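Local atomic coordinates of hypothetical protein (Vibrio sp. DAT722, PDB entry 2Q73), a protein that probably hydrolyses nucleoside triphosphates to monophosphate and pyrophosphate as a magnesium-dependent MazG-type house-cleaning enzyme. Residues Phe25-Ile28 with Glu29-Glu33; Ser4-Gln7 with Ser8-Glu12; Gly44-Leu48 with Asp49-Gly53; Ala68-Ile72 with His73-Leu77. All blocks are in the same frame, centred on the assembly; numbering follows the deposited sequence. Where two conformers were deposited one is given.

Contact 1: residues Phe25-Ile28 with Glu29-Glu33; sequences FKLI and EEVGE. With MG (magnesium ion), chain G.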
# COMPACT_ATOMS: atom_id res chain seq x y z
N PHE C 25 9.45 3.89 1.23
CA PHE C 25 8.48 4.61 2.08
C PHE C 25 7.68 5.64 1.30
O PHE C 25 6.46 5.72 1.43
CB PHE C 25 9.20 5.33 3.22
CG PHE C 25 9.76 4.43 4.27
CD1 PHE C 25 8.98 3.42 4.85
CD2 PHE C 25 11.06 4.64 4.76
CE1 PHE C 25 9.51 2.60 5.87
CE2 PHE C 25 11.58 3.84 5.76
CZ PHE C 25 10.81 2.81 6.31
N LYS C 26 8.36 6.43 0.48
CA LYS C 26 7.66 7.44 -0.31
C LYS C 26 6.69 6.83 -1.31
O LYS C 26 5.59 7.38 -1.49
CB LYS C 26 8.64 8.39 -1.04
CG LYS C 26 9.40 9.40 -0.15
CD LYS C 26 8.51 10.31 0.69
CE LYS C 26 7.56 11.16 -0.15
NZ LYS C 26 6.68 12.04 0.69
N LEU C 27 7.07 5.73 -1.96
CA LEU C 27 6.16 5.04 -2.88
C LEU C 27 4.85 4.69 -2.15
O LEU C 27 3.76 4.97 -2.67
CB LEU C 27 6.78 3.75 -3.48
CG LEU C 27 5.80 2.89 -4.32
CD1 LEU C 27 5.43 3.63 -5.61
CD2 LEU C 27 6.43 1.54 -4.63
N ILE C 28 4.97 4.07 -0.98
CA ILE C 28 3.80 3.64 -0.21
C ILE C 28 2.98 4.87 0.26
O ILE C 28 1.74 4.82 0.23
CB ILE C 28 4.20 2.74 0.96
CG1 ILE C 28 5.11 1.58 0.48
CG2 ILE C 28 2.93 2.26 1.79
CD1 ILE C 28 4.48 0.67 -0.60
N GLU C 29 3.66 5.96 0.64
CA GLU C 29 2.96 7.19 1.02
C GLU C 29 2.13 7.69 -0.15
O GLU C 29 0.98 8.11 0.04
CB GLU C 29 3.95 8.28 1.46
CG GLU C 29 4.56 8.01 2.79
CD GLU C 29 5.78 8.87 3.03
OE1 GLU C 29 5.66 10.10 2.86
OE2 GLU C 29 6.85 8.30 3.37
N GLU C 30 2.70 7.65 -1.35
CA GLU C 30 1.95 8.15 -2.53
C GLU C 30 0.79 7.25 -2.91
O GLU C 30 -0.25 7.73 -3.36
CB GLU C 30 2.86 8.39 -3.74
CG GLU C 30 4.00 9.39 -3.47
CD GLU C 30 3.57 10.77 -3.00
OE1 GLU C 30 2.42 11.21 -3.21
OE2 GLU C 30 4.43 11.47 -2.41
N VAL C 31 0.96 5.95 -2.72
CA VAL C 31 -0.10 5.00 -2.99
C VAL C 31 -1.27 5.32 -2.04
O VAL C 31 -2.43 5.27 -2.45
CB VAL C 31 0.39 3.56 -2.85
CG1 VAL C 31 -0.78 2.55 -2.82
CG2 VAL C 31 1.31 3.20 -4.04
N GLY C 32 -0.97 5.64 -0.77
CA GLY C 32 -2.05 5.99 0.18
C GLY C 32 -2.76 7.27 -0.21
O GLY C 32 -3.97 7.37 -0.11
N GLU C 33 -2.00 8.26 -0.67
CA GLU C 33 -2.60 9.51 -1.16
C GLU C 33 -3.41 9.25 -2.43
O GLU C 33 -4.48 9.85 -2.61
CB GLU C 33 -1.51 10.56 -1.39
CG GLU C 33 -0.90 11.00 -0.05
CD GLU C 33 0.07 12.19 -0.15
OE1 GLU C 33 0.36 12.68 -1.27
OE2 GLU C 33 0.53 12.65 0.94
MG MG G . 1.25 13.15 -3.34
O HOH W 1 -0.12 15.05 -2.87
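Lys26 folds its chain over the carboxylate of Glu29, one turn further along helix 20-39. Bends at chi2 (-56°) and chi3 (-60°) curl the chain forward along the helix, so that CD and CE also rest against Glu29 and, in one of two Glu29 conformers, NZ reaches OE1 at 3.1 Å. The ammonium comes from above the carboxylate plane, 44° out of it. From the same position NZ makes a long salt bridge of 3.9 Å to Glu30 OE2, which in that conformer ties the three residues into one charged network. The other oxygen of Glu29, OE2, is taken by Arg39 of the second subunit.

Helix 20-39 carries half of the acidic metal site of this MazG fold. Glu30 OE1 and Glu33 OE1 each bind the magnesium ion at 2.3 Å, and Glu58 and Asp61 of helix 55-72 complete the protein ligands; water 1 is also bound. Lys26 therefore sits in the second shell, beside the non-coordinating oxygen of Glu30. On another side of the helix, Leu27 CD1 lies 4.4 Å from Val31 CG2. Here the surface is apolar, and Leu27, Ile28 and Val31 pack against Leu34, Val31 and Ile28 of the third subunit, respectively.

Contact 2: residues Ser4-Gln7 with Ser8-Glu12; sequences SELQ and SHIKE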
# COMPACT_ATOMS: atom_id res chain seq x y z
N SER C 4 12.02 6.24 -20.80
CA SER C 4 13.47 6.26 -20.56
C SER C 4 13.99 7.67 -20.27
O SER C 4 14.83 7.84 -19.39
CB SER C 4 14.23 5.61 -21.73
OG SER C 4 14.00 6.26 -22.98
N GLU C 5 13.46 8.67 -20.99
CA GLU C 5 13.78 10.08 -20.74
C GLU C 5 13.27 10.57 -19.37
O GLU C 5 13.98 11.31 -18.68
CB GLU C 5 13.24 10.98 -21.87
CG GLU C 5 14.02 10.84 -23.17
CD GLU C 5 13.25 11.34 -24.40
OE1 GLU C 5 12.10 11.84 -24.27
OE2 GLU C 5 13.80 11.21 -25.52
N LEU C 6 12.06 10.18 -18.99
CA LEU C 6 11.53 10.52 -17.68
C LEU C 6 12.42 9.91 -16.58
O LEU C 6 12.79 10.59 -15.61
CB LEU C 6 10.08 10.05 -17.53
CG LEU C 6 9.41 10.28 -16.17
CD1 LEU C 6 9.27 11.76 -15.86
CD2 LEU C 6 8.05 9.58 -16.11
N GLN C 7 12.77 8.64 -16.76
CA GLN C 7 13.59 7.92 -15.77
C GLN C 7 14.96 8.59 -15.63
O GLN C 7 15.45 8.76 -14.51
CB GLN C 7 13.76 6.46 -16.17
CG GLN C 7 13.95 5.50 -15.00
CD GLN C 7 14.43 4.13 -15.44
OE1 GLN C 7 13.84 3.49 -16.33
NE2 GLN C 7 15.51 3.67 -14.83
N SER C 8 15.56 8.99 -16.75
CA SER C 8 16.88 9.63 -16.72
C SER C 8 16.82 11.07 -16.19
O SER C 8 17.75 11.50 -15.50
CB SER C 8 17.62 9.52 -18.07
OG SER C 8 17.00 10.30 -19.06
N HIS C 9 15.74 11.80 -16.48
CA HIS C 9 15.53 13.13 -15.91
C HIS C 9 15.35 13.08 -14.38
O HIS C 9 15.89 13.92 -13.66
CB HIS C 9 14.36 13.86 -16.60
CG HIS C 9 14.69 14.38 -17.97
ND1 HIS C 9 13.94 15.36 -18.59
CD2 HIS C 9 15.70 14.09 -18.82
CE1 HIS C 9 14.47 15.63 -19.77
NE2 HIS C 9 15.54 14.87 -19.94
N ILE C 10 14.63 12.08 -13.89
CA ILE C 10 14.46 11.90 -12.45
C ILE C 10 15.80 11.55 -11.80
O ILE C 10 16.15 12.12 -10.76
CB ILE C 10 13.38 10.86 -12.13
CG1 ILE C 10 12.00 11.39 -12.53
CG2 ILE C 10 13.41 10.46 -10.62
CD1 ILE C 10 10.87 10.36 -12.34
N LYS C 11 16.57 10.67 -12.44
CA LYS C 11 17.92 10.34 -11.95
C LYS C 11 18.83 11.57 -11.81
O LYS C 11 19.56 11.68 -10.82
CB LYS C 11 18.60 9.28 -12.82
CG LYS C 11 19.90 8.78 -12.22
CD LYS C 11 20.42 7.54 -12.88
CE LYS C 11 21.76 7.17 -12.25
NZ LYS C 11 22.29 5.90 -12.80
N GLU C 12 18.78 12.48 -12.78
CA GLU C 12 19.57 13.73 -12.75
C GLU C 12 19.24 14.60 -11.54
O GLU C 12 20.11 15.27 -10.98
CB GLU C 12 19.32 14.55 -14.02
CG GLU C 12 19.96 14.01 -15.29
CD GLU C 12 19.72 14.93 -16.51
OE1 GLU C 12 18.55 15.10 -16.96
OE2 GLU C 12 20.71 15.47 -17.03
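Leu6 sends CG anti to its backbone N (chi1 177°), while Ile10 holds CG1 anti to the carbonyl carbon (chi1 -69°) and stretches on to CD1. The two side chains meet one helical turn apart, the isoleucine methyl CD1 standing 4.1 Å from Leu6 CG and about as far from Leu6 CD1. Ile10 CG1 also lies over the backbone, 3.3 Å from Leu6 O, the same oxygen that accepts the bond from Ile10 N at 2.9 Å.

On the outward side, His9 hangs back toward the preceding turn. Its CG comes to 3.2 Å from Glu5 O, which meets the imidazole obliquely; that carbonyl is already engaged by His9 N at 2.9 Å. Ser8 adds its hydroxyl to the same neighbourhood: OG is 3.2 Å from Glu5 O and 3.3 Å from Ser4 O, within reach of both carbonyls.

Helix 3-13 is thus amphipathic, with Ser8, His9 and Glu12 on its exposed side and Leu6, Gln7 and Ile10 buried. Leu6 packs on Leu63 and Ile10 on Tyr64 and Cys67, all of helix 55-72, and Leu6 also meets His81 of the third subunit. Gln7 extends its chain to a buried amide whose two ends are both used: NE2 donates to Val75 O and Asn71 OD1, while OE1 accepts from Leu77 N. Lys11, fully extended, runs out to a cation-pi contact with Tyr15.

Contact 3: residues Gly44-Leu48 with Asp49-Gly53; sequences GQPTL and DELKG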
# COMPACT_ATOMS: atom_id res chain seq x y z
N GLY C 44 -10.31 13.25 -13.74
CA GLY C 44 -10.15 14.21 -14.83
C GLY C 44 -8.75 14.79 -14.91
O GLY C 44 -7.86 14.41 -14.14
N GLN C 45 -8.54 15.71 -15.85
CA GLN C 45 -7.25 16.39 -15.99
C GLN C 45 -7.35 17.80 -15.38
O GLN C 45 -8.03 18.64 -15.93
CB GLN C 45 -6.84 16.46 -17.47
CG GLN C 45 -5.44 17.04 -17.72
CD GLN C 45 -4.35 16.41 -16.88
OE1 GLN C 45 -4.22 15.19 -16.80
NE2 GLN C 45 -3.54 17.25 -16.24
N PRO C 46 -6.70 18.03 -14.22
CA PRO C 46 -6.78 19.32 -13.53
C PRO C 46 -5.97 20.44 -14.17
O PRO C 46 -4.94 20.17 -14.80
CB PRO C 46 -6.21 19.00 -12.14
CG PRO C 46 -5.25 17.90 -12.39
CD PRO C 46 -5.92 17.05 -13.43
N THR C 47 -6.42 21.68 -14.00
CA THR C 47 -5.56 22.84 -14.23
C THR C 47 -4.64 22.98 -13.01
O THR C 47 -4.77 22.24 -12.04
CB THR C 47 -6.34 24.20 -14.42
OG1 THR C 47 -6.91 24.59 -13.08
CG2 THR C 47 -7.48 24.00 -15.54
N LEU C 48 -3.74 23.96 -13.06
CA LEU C 48 -2.78 24.17 -11.98
C LEU C 48 -3.41 24.34 -10.59
O LEU C 48 -2.92 23.77 -9.62
CB LEU C 48 -1.87 25.36 -12.31
CG LEU C 48 -0.61 25.63 -11.49
CD1 LEU C 48 0.60 25.03 -12.18
CD2 LEU C 48 -0.42 27.16 -11.33
N ASP C 49 -4.50 25.10 -10.49
CA ASP C 49 -5.18 25.30 -9.19
C ASP C 49 -6.00 24.09 -8.69
O ASP C 49 -6.43 24.06 -7.53
CB ASP C 49 -6.01 26.58 -9.19
CG ASP C 49 -6.96 26.66 -10.37
OD1 ASP C 49 -6.50 27.30 -11.43
OD2 ASP C 49 -8.16 26.11 -10.24
N GLU C 50 -6.18 23.09 -9.54
CA GLU C 50 -6.93 21.90 -9.18
C GLU C 50 -6.00 20.72 -8.88
O GLU C 50 -6.45 19.68 -8.45
CB GLU C 50 -7.88 21.52 -10.31
CG GLU C 50 -9.16 22.34 -10.39
CD GLU C 50 -9.72 22.41 -11.80
OE1 GLU C 50 -9.16 21.76 -12.72
OE2 GLU C 50 -10.73 23.13 -12.00
N LEU C 51 -4.71 20.91 -9.11
CA LEU C 51 -3.74 19.82 -9.11
C LEU C 51 -3.57 19.14 -7.76
O LEU C 51 -3.52 17.90 -7.69
CB LEU C 51 -2.39 20.31 -9.67
CG LEU C 51 -1.26 19.27 -9.83
CD1 LEU C 51 -1.64 18.15 -10.79
CD2 LEU C 51 0.04 19.96 -10.28
N LYS C 52 -3.47 19.93 -6.69
CA LYS C 52 -3.20 19.37 -5.36
C LYS C 52 -4.31 18.43 -4.94
O LYS C 52 -5.48 18.82 -4.94
CB LYS C 52 -3.04 20.45 -4.30
CG LYS C 52 -2.60 19.87 -2.95
CD LYS C 52 -2.90 20.80 -1.77
CE LYS C 52 -2.14 20.32 -0.52
NZ LYS C 52 -2.49 21.12 0.69
N GLY C 53 -3.92 17.21 -4.59
CA GLY C 53 -4.84 16.17 -4.15
C GLY C 53 -5.63 15.48 -5.25
O GLY C 53 -6.44 14.58 -4.96
O HOH W 2 -3.03 22.83 -6.81
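In the loop between helices 20-39 and 55-72, residues 47-50 form a type I beta turn with Leu48 and Asp49 at its corners. Glu50 N closes it by donating to Thr47 O at 3.0 Å, the donor standing well above the carbonyl plane. The glutamate side chain braces the same turn: Thr47 N gives its hydrogen to Glu50 OE1, also at 3.0 Å, in an almost straight bond (165° at the hydrogen) that reaches the carboxylate oxygen from above its plane. Glu50 carries its carboxylate back to the threonine on a chain extended beyond CG (chi2 153°).

The threonine hydroxyl takes a lesser share. The Thr47 and Asp49 side chains run alongside each other, and OG1 of Thr47 makes a weak hydrogen bond of 3.2 Å to Asp49 OD1. Pro46 packs its ring against the turn: CB is 3.5 Å from Glu50 CB, and CG meets Leu51 CD1 at 4.0 Å. Leu51 N makes a weak bond to Leu48 O at 3.4 Å, and water 2 then bridges the chain, donating to Leu48 O and accepting from Lys52 N at 2.9 Å.

Leu51 is buried, packing on Glu57 of helix 55-72 and on Leu87 of the third subunit, which Leu48 also touches. Pro46 rests on Ala56 of helix 55-72 in its own chain. Just upstream, the amide of Gln45 bonds to Asn76 N and Thr80 OG1 of the third subunit, fastening the loop to that subunit.

Contact 4: residues Ala68-Ile72 with His73-Leu77; sequences ALANI and HGVNL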
# COMPACT_ATOMS: atom_id res chain seq x y z
N ALA C 68 12.04 6.46 -9.74
CA ALA C 68 13.15 6.71 -8.81
C ALA C 68 13.68 5.38 -8.27
O ALA C 68 14.89 5.16 -8.22
CB ALA C 68 12.73 7.61 -7.69
N LEU C 69 12.77 4.48 -7.92
CA LEU C 69 13.16 3.13 -7.47
C LEU C 69 13.85 2.34 -8.58
O LEU C 69 14.78 1.57 -8.31
CB LEU C 69 11.93 2.36 -6.98
CG LEU C 69 11.46 2.72 -5.57
CD1 LEU C 69 10.01 2.31 -5.36
CD2 LEU C 69 12.39 2.02 -4.55
N ALA C 70 13.40 2.52 -9.82
CA ALA C 70 14.05 1.81 -10.92
C ALA C 70 15.52 2.23 -11.00
O ALA C 70 16.42 1.38 -11.18
CB ALA C 70 13.32 2.05 -12.24
N ASN C 71 15.78 3.53 -10.87
CA ASN C 71 17.14 4.04 -10.89
C ASN C 71 17.99 3.42 -9.77
O ASN C 71 19.11 2.96 -10.02
CB ASN C 71 17.15 5.57 -10.80
CG ASN C 71 16.58 6.23 -12.03
OD1 ASN C 71 16.76 5.75 -13.15
ND2 ASN C 71 15.89 7.35 -11.83
N ILE C 72 17.45 3.46 -8.56
CA ILE C 72 18.06 2.89 -7.34
C ILE C 72 18.44 1.42 -7.51
O ILE C 72 19.51 0.98 -7.06
CB ILE C 72 17.09 3.12 -6.08
CG1 ILE C 72 17.00 4.60 -5.73
CG2 ILE C 72 17.51 2.35 -4.83
CD1 ILE C 72 18.33 5.32 -5.69
N HIS C 73 17.56 0.66 -8.17
CA HIS C 73 17.68 -0.80 -8.24
C HIS C 73 18.25 -1.30 -9.55
O HIS C 73 18.17 -2.50 -9.83
CB HIS C 73 16.33 -1.46 -7.93
CG HIS C 73 15.92 -1.30 -6.50
ND1 HIS C 73 16.40 -2.11 -5.50
CD2 HIS C 73 15.10 -0.41 -5.90
CE1 HIS C 73 15.88 -1.73 -4.34
NE2 HIS C 73 15.09 -0.70 -4.56
N GLY C 74 18.82 -0.39 -10.34
CA GLY C 74 19.49 -0.74 -11.59
C GLY C 74 18.56 -1.28 -12.66
O GLY C 74 18.96 -2.10 -13.50
N VAL C 75 17.31 -0.81 -12.63
CA VAL C 75 16.31 -1.25 -13.59
C VAL C 75 16.13 -0.27 -14.76
O VAL C 75 16.02 0.94 -14.56
CB VAL C 75 14.94 -1.49 -12.91
CG1 VAL C 75 13.92 -1.96 -13.96
CG2 VAL C 75 15.08 -2.51 -11.77
N ASN C 76 16.08 -0.82 -15.97
CA ASN C 76 15.74 -0.05 -17.16
C ASN C 76 14.28 -0.36 -17.51
O ASN C 76 13.96 -1.46 -17.97
CB ASN C 76 16.69 -0.42 -18.31
CG ASN C 76 16.42 0.36 -19.60
OD1 ASN C 76 15.29 0.73 -19.90
ND2 ASN C 76 17.46 0.60 -20.37
N LEU C 77 13.39 0.60 -17.28
CA LEU C 77 11.95 0.35 -17.40
C LEU C 77 11.53 0.12 -18.85
O LEU C 77 10.68 -0.74 -19.12
CB LEU C 77 11.12 1.46 -16.74
CG LEU C 77 11.15 1.48 -15.21
CD1 LEU C 77 10.64 2.82 -14.68
CD2 LEU C 77 10.37 0.30 -14.61
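His73 lays its ring beside the side chain of Leu69, with Leu69 CD2 3.8 Å from NE2, while Ile72 comes over one face: its CG2 makes a CH-pi contact 4.1 Å from the ring centroid, displaced toward the rim. Leu69 O lies at the ring edge, in plane, 3.1 Å from CD2. With CG beside the backbone N (chi1 -69°), the imidazole folds back over the last helical turn, and ND1 bonds to Ser43 OG of the third subunit.

The backbone beneath is a Schellman motif. Val75 N reaches back to Ala70 O at 2.8 Å, and Gly74 N makes a weak bond of 3.4 Å to Asn71 O. Gly74, at the C-prime position, has the positive phi (67°) that turns the chain out of the helix. His73 N still keeps the helical bond to Leu69 O at 2.9 Å. Past the turn the chain comes back beside Ala70, whose CB touches Val75 CB and, at 3.7 Å, Leu77 CD1.

Asn76 then N-caps helix 77-90, its OD1 accepting from Lys79 N. The whole corner joins helices 55-72 and 77-90: Asn71 and Leu77 face helix 3-13, Leu69 packs on Tyr23 and Leu27 of helix 20-39, and Leu59 of the third subunit lies against Leu69, Ala70 and Leu77.

Contacts 1 and 4 are buried, contact 2 is partly so, and contact 3 lies at the surface. Contact 1 combines charge and metal chemistry within a helix, whereas contact 2 sorts apolar from polar side chains around one. Contacts 3 and 4 both shape chain turns, one with a side-chain carboxylate and the other with glycine and backbone carbonyls. Contacts 2 and 4 share the Gln7 amide. Contacts 1 and 4 touch where Leu27 CD2 lies 3.7 Å from Leu69 CD1. Contact 3 lies about 6 Å from contact 1 at the nearest atoms but about 28 Å, centre to centre, from contact 4.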